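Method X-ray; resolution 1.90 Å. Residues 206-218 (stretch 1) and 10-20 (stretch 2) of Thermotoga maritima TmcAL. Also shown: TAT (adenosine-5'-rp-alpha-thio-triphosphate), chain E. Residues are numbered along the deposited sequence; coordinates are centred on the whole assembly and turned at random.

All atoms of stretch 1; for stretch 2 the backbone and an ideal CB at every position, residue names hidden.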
# COMPACT_ATOMS: atom_id res chain seq x y z
N ARG A 206 -4.83 34.07 22.25
CA ARG A 206 -6.17 33.49 22.17
C ARG A 206 -6.39 32.81 20.82
O ARG A 206 -7.11 31.81 20.73
CB ARG A 206 -7.24 34.56 22.40
CG ARG A 206 -8.66 34.03 22.39
CD ARG A 206 -9.68 35.10 22.76
NE ARG A 206 -11.01 34.51 22.90
CZ ARG A 206 -11.91 34.44 21.92
NH1 ARG A 206 -11.64 34.93 20.72
NH2 ARG A 206 -13.09 33.88 22.14
N PHE A 207 -5.80 33.37 19.77
CA PHE A 207 -5.94 32.79 18.45
C PHE A 207 -4.64 32.14 18.02
O PHE A 207 -3.72 32.79 17.55
CB PHE A 207 -6.33 33.86 17.44
CG PHE A 207 -7.59 34.60 17.77
CD1 PHE A 207 -7.55 35.74 18.56
CD2 PHE A 207 -8.80 34.17 17.29
CE1 PHE A 207 -8.72 36.43 18.86
CE2 PHE A 207 -9.97 34.86 17.58
CZ PHE A 207 -9.93 35.97 18.36
N SER A 208 -4.61 30.82 18.11
CA SER A 208 -3.46 30.08 17.65
C SER A 208 -3.94 29.42 16.39
O SER A 208 -5.13 29.14 16.26
CB SER A 208 -2.98 29.07 18.70
OG SER A 208 -2.40 29.74 19.81
N SER A 209 -3.02 29.22 15.45
CA SER A 209 -3.33 28.55 14.20
C SER A 209 -3.70 27.09 14.46
O SER A 209 -3.25 26.49 15.44
CB SER A 209 -2.14 28.62 13.25
OG SER A 209 -1.11 27.76 13.70
N ALA A 210 -4.48 26.51 13.55
CA ALA A 210 -4.83 25.10 13.63
C ALA A 210 -3.57 24.23 13.72
O ALA A 210 -3.55 23.23 14.45
CB ALA A 210 -5.69 24.70 12.41
N THR A 211 -2.51 24.61 13.02
CA THR A 211 -1.28 23.80 13.04
C THR A 211 -0.57 23.92 14.40
O THR A 211 -0.09 22.93 14.94
CB THR A 211 -0.31 24.20 11.90
OG1 THR A 211 -0.94 23.94 10.63
CG2 THR A 211 0.98 23.40 11.98
N ALA A 212 -0.53 25.12 14.96
CA ALA A 212 0.05 25.27 16.30
C ALA A 212 -0.73 24.42 17.31
O ALA A 212 -0.14 23.78 18.18
CB ALA A 212 0.06 26.75 16.72
N ILE A 213 -2.05 24.41 17.19
CA ILE A 213 -2.88 23.69 18.16
C ILE A 213 -2.67 22.19 18.05
O ILE A 213 -2.61 21.49 19.07
CB ILE A 213 -4.37 24.05 17.98
CG1 ILE A 213 -4.57 25.53 18.31
CG2 ILE A 213 -5.25 23.19 18.89
CD1 ILE A 213 -5.92 26.04 17.83
N ARG A 214 -2.54 21.69 16.83
CA ARG A 214 -2.23 20.28 16.65
C ARG A 214 -0.87 19.96 17.28
O ARG A 214 -0.68 18.88 17.84
CB ARG A 214 -2.25 19.90 15.17
CG ARG A 214 -3.66 19.94 14.56
CD ARG A 214 -3.73 19.19 13.22
NE ARG A 214 -2.75 19.69 12.26
CZ ARG A 214 -2.92 20.76 11.48
NH1 ARG A 214 -4.03 21.48 11.56
NH2 ARG A 214 -1.96 21.13 10.64
N ASN A 215 0.07 20.89 17.22
CA ASN A 215 1.37 20.65 17.85
C ASN A 215 1.27 20.69 19.37
O ASN A 215 2.00 19.97 20.07
CB ASN A 215 2.42 21.67 17.37
CG ASN A 215 2.92 21.35 15.98
OD1 ASN A 215 2.75 20.24 15.49
ND2 ASN A 215 3.55 22.33 15.34
N LEU A 216 0.37 21.52 19.89
CA LEU A 216 0.10 21.52 21.32
C LEU A 216 -0.45 20.16 21.77
O LEU A 216 -0.07 19.66 22.82
CB LEU A 216 -0.88 22.64 21.70
CG LEU A 216 -0.37 24.08 21.64
CD1 LEU A 216 -1.52 25.04 21.87
CD2 LEU A 216 0.75 24.32 22.66
N MET A 217 -1.34 19.57 20.96
CA MET A 217 -1.83 18.22 21.27
C MET A 217 -0.69 17.20 21.33
O MET A 217 -0.61 16.43 22.29
CB MET A 217 -2.86 17.78 20.24
CG MET A 217 -4.15 18.62 20.27
SD MET A 217 -5.29 17.97 19.06
CE MET A 217 -6.26 19.42 18.65
N ARG A 218 0.19 17.20 20.31
CA ARG A 218 1.38 16.33 20.31
C ARG A 218 2.19 16.43 21.59
O ARG A 218 2.67 15.42 22.12
CB ARG A 218 2.31 16.67 19.13
CG ARG A 218 1.76 16.30 17.75
CD ARG A 218 2.75 16.68 16.65
NE ARG A 218 2.39 16.07 15.36
CZ ARG A 218 1.65 16.65 14.42
NH1 ARG A 218 1.19 17.88 14.61
NH2 ARG A 218 1.37 16.01 13.29
N UNK A 10 -11.51 23.09 9.59
CA UNK A 10 -11.79 22.94 11.02
C UNK A 10 -10.94 21.81 11.61
O UNK A 10 -11.48 20.84 12.14
CB UNK A 10 -13.28 22.67 11.25
N UNK A 11 -9.61 21.97 11.55
CA UNK A 11 -8.68 20.90 11.91
C UNK A 11 -7.69 21.30 13.00
O UNK A 11 -6.49 21.39 12.74
CB UNK A 11 -7.91 20.45 10.67
N UNK A 12 -8.18 21.53 14.23
CA UNK A 12 -9.56 21.47 14.74
C UNK A 12 -10.33 22.80 14.67
O UNK A 12 -9.75 23.84 14.31
CB UNK A 12 -9.53 20.99 16.19
N UNK A 13 -11.61 22.79 15.07
CA UNK A 13 -12.39 24.04 15.10
C UNK A 13 -11.87 24.84 16.27
O UNK A 13 -11.99 24.39 17.41
CB UNK A 13 -13.89 23.79 15.22
N UNK A 14 -11.34 26.03 16.01
CA UNK A 14 -10.73 26.79 17.10
C UNK A 14 -11.37 28.17 17.23
O UNK A 14 -12.37 28.46 16.60
CB UNK A 14 -9.22 26.93 16.88
N UNK A 15 -10.81 28.98 18.10
CA UNK A 15 -11.39 30.30 18.36
C UNK A 15 -11.39 31.21 17.13
O UNK A 15 -12.32 32.00 16.94
CB UNK A 15 -10.63 30.98 19.50
N UNK A 16 -10.37 31.08 16.29
CA UNK A 16 -10.31 31.85 15.05
C UNK A 16 -11.46 31.47 14.14
O UNK A 16 -12.06 32.31 13.47
CB UNK A 16 -8.97 31.63 14.34
N UNK A 17 -11.77 30.18 14.11
CA UNK A 17 -12.88 29.71 13.30
C UNK A 17 -14.21 30.23 13.83
O UNK A 17 -15.11 30.56 13.05
CB UNK A 17 -12.89 28.18 13.25
N UNK A 18 -14.35 30.31 15.15
CA UNK A 18 -15.58 30.83 15.73
C UNK A 18 -15.72 32.31 15.35
O UNK A 18 -16.80 32.80 15.04
CB UNK A 18 -15.59 30.65 17.25
N UNK A 19 -14.59 33.01 15.39
CA UNK A 19 -14.52 34.42 15.05
C UNK A 19 -14.99 34.67 13.62
O UNK A 19 -15.82 35.55 13.39
CB UNK A 19 -13.09 34.94 15.23
N UNK A 20 -14.47 33.89 12.67
CA UNK A 20 -14.88 33.96 11.27
C UNK A 20 -16.37 33.68 11.10
O UNK A 20 -17.09 34.41 10.41
CB UNK A 20 -14.07 32.97 10.43
N1 TAT E . -9.49 35.10 12.14
C2 TAT E . -10.46 35.22 11.21
N3 TAT E . -10.83 34.22 10.40
C4 TAT E . -10.22 33.01 10.47
C5 TAT E . -9.17 32.79 11.47
C6 TAT E . -8.82 33.95 12.33
N6 TAT E . -7.85 33.84 13.27
N7 TAT E . -8.76 31.51 11.33
C8 TAT E . -9.49 30.95 10.34
N9 TAT E . -10.36 31.84 9.83
PA TAT E . -10.18 26.79 7.76
PB TAT E . -7.48 27.91 8.08
PG TAT E . -5.45 28.08 10.13
C1' TAT E . -11.32 31.60 8.72
O1A TAT E . -5.62 28.29 11.62
O1B TAT E . -6.47 27.22 7.22
S1G TAT E . -10.17 26.74 5.81
C2' TAT E . -10.56 31.17 7.47
O2' TAT E . -9.97 32.27 6.79
O2A TAT E . -10.86 25.65 8.50
O2B TAT E . -7.95 29.29 7.69
O2G TAT E . -4.77 26.77 9.79
C3' TAT E . -11.65 30.48 6.68
O3' TAT E . -12.41 31.43 5.92
O3A TAT E . -8.70 26.89 8.38
O3B TAT E . -6.98 27.93 9.62
O3G TAT E . -4.90 29.26 9.35
C4' TAT E . -12.53 29.88 7.77
O4' TAT E . -12.20 30.52 9.00
C5' TAT E . -12.29 28.37 7.92
O5' TAT E . -10.91 28.16 8.19

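Position 10 has phi/psi of 60/62, a left-handed backbone that favours glycine, asparagine or aspartate but does not exclude others. Its CB points away from stretch 1, and its N donates a hydrogen bond to TAT O2A (2.9 Å). The residue is Tyr10.

At position 11 the CB points sideways, 4.1 Å from Arg214 NH1. The backbone O accepts a hydrogen bond from Arg214 NH1 (2.7 Å), whatever the side chain. A small or polar residue would suit the space beside the guanidinium. It is Asn11. Its ND2 lies over one face of that group, 3.5 Å from Arg214 NH1; both are donors, so no hydrogen bond joins them.

The peptide before position 12 is cis, which strongly suggests proline. The ideal CB is 4.4 Å from Met217 CE, and Ile213 and Ala210 also present apolar carbons here. Pro12 fits both. Its CG packs 3.9 Å from Ile213 CG2 and 3.8 Å from Met217 CE, and its CD lies 4.3 Å from Ala210 CB.

Position 13 turns its CB away, and stretch 1 sets no limit on it. It is Phe13.

Position 14 is the N-cap of a helix and points toward stretch 1, its CB 3.6 Å from Ile213 CD1. Serine or aspartate would be usual caps, but Ala210 N donates to TAT O1A (2.9 Å), so a longer donor could join it at the phosphate. His14 does so: its NE2 donates to TAT O1A (3.0 Å). Ser208 O lies over one ring face.

Position 15 opens the helix and points toward stretch 1, its CB 3.8 Å from Arg206 O. A donor such as asparagine, glutamine or serine would suit. Asn15 gives a weak hydrogen bond from ND2 to Arg206 O (3.4 Å), and its CB lies over one face of the Arg206 guanidinium.

At position 16 an ideal CB would come 2.7 Å from TAT N6, a clash, so only glycine suits. Gly16 CA lies 3.6 Å from Phe207 CD2, at the ring edge.

Position 17 has nothing of stretch 1 near its CB, but TAT phosphates lie nearby, so a donor would suit. His17 donates from NE2 to TAT O3A (3.2 Å).

Position 18 is little constrained by stretch 1; it is Leu18.

Position 19 points toward Phe207, its CB 3.9 Å from Phe207 CE2. Apolar or aromatic side chains would suit. Tyr19 offers its ring face to the Phe207 edge, centroids 5.4 Å apart and planes at 70°.

Position 20 is out of reach of stretch 1 but near the ribose. His20 has TAT O4' over one ring face.

Stretch 2 10-20: YNPFHNGHLYH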
# COMPACT_ATOMS: atom_id res chain seq x y z
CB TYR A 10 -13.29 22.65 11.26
CG TYR A 10 -14.25 23.82 10.99
CD1 TYR A 10 -13.79 25.14 10.99
CD2 TYR A 10 -15.60 23.59 10.74
CE1 TYR A 10 -14.67 26.21 10.74
CE2 TYR A 10 -16.48 24.64 10.50
CZ TYR A 10 -16.02 25.95 10.51
OH TYR A 10 -16.91 26.99 10.29
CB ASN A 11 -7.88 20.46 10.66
CG ASN A 11 -7.03 19.21 10.92
OD1 ASN A 11 -7.27 18.46 11.85
ND2 ASN A 11 -6.02 19.00 10.09
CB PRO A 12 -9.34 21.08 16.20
CG PRO A 12 -8.12 21.93 16.56
CD PRO A 12 -7.22 21.86 15.31
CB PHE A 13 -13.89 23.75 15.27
CG PHE A 13 -14.77 24.96 15.08
CD1 PHE A 13 -14.75 26.01 16.00
CD2 PHE A 13 -15.62 25.05 13.99
CE1 PHE A 13 -15.57 27.12 15.84
CE2 PHE A 13 -16.43 26.17 13.82
CZ PHE A 13 -16.40 27.20 14.73
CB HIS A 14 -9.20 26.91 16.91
CG HIS A 14 -8.76 27.45 15.58
ND1 HIS A 14 -9.31 28.57 15.01
CD2 HIS A 14 -7.80 27.02 14.73
CE1 HIS A 14 -8.71 28.81 13.85
NE2 HIS A 14 -7.78 27.89 13.66
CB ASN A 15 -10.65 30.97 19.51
CG ASN A 15 -10.91 30.28 20.83
OD1 ASN A 15 -11.91 29.57 20.98
ND2 ASN A 15 -10.03 30.49 21.81
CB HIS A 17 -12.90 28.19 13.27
CG HIS A 17 -11.73 27.59 12.56
ND1 HIS A 17 -11.06 26.49 13.04
CD2 HIS A 17 -11.12 27.94 11.41
CE1 HIS A 17 -10.08 26.18 12.21
NE2 HIS A 17 -10.10 27.04 11.21
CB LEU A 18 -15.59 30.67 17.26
CG LEU A 18 -16.87 31.20 17.93
CD1 LEU A 18 -18.12 30.57 17.31
CD2 LEU A 18 -16.86 30.99 19.44
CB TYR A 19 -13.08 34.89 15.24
CG TYR A 19 -12.84 36.38 15.16
CD1 TYR A 19 -13.21 37.23 16.20
CD2 TYR A 19 -12.20 36.93 14.06
CE1 TYR A 19 -12.95 38.59 16.14
CE2 TYR A 19 -11.92 38.29 13.99
CZ TYR A 19 -12.30 39.11 15.03
OH TYR A 19 -12.02 40.46 14.96
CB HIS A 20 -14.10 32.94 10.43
CG HIS A 20 -14.70 32.68 9.08
ND1 HIS A 20 -15.45 31.56 8.80
CD2 HIS A 20 -14.69 33.42 7.94
CE1 HIS A 20 -15.86 31.61 7.54
NE2 HIS A 20 -15.42 32.74 7.00
O HOH W 1 -13.97 33.39 19.02
O HOH W 2 -7.51 30.01 17.55
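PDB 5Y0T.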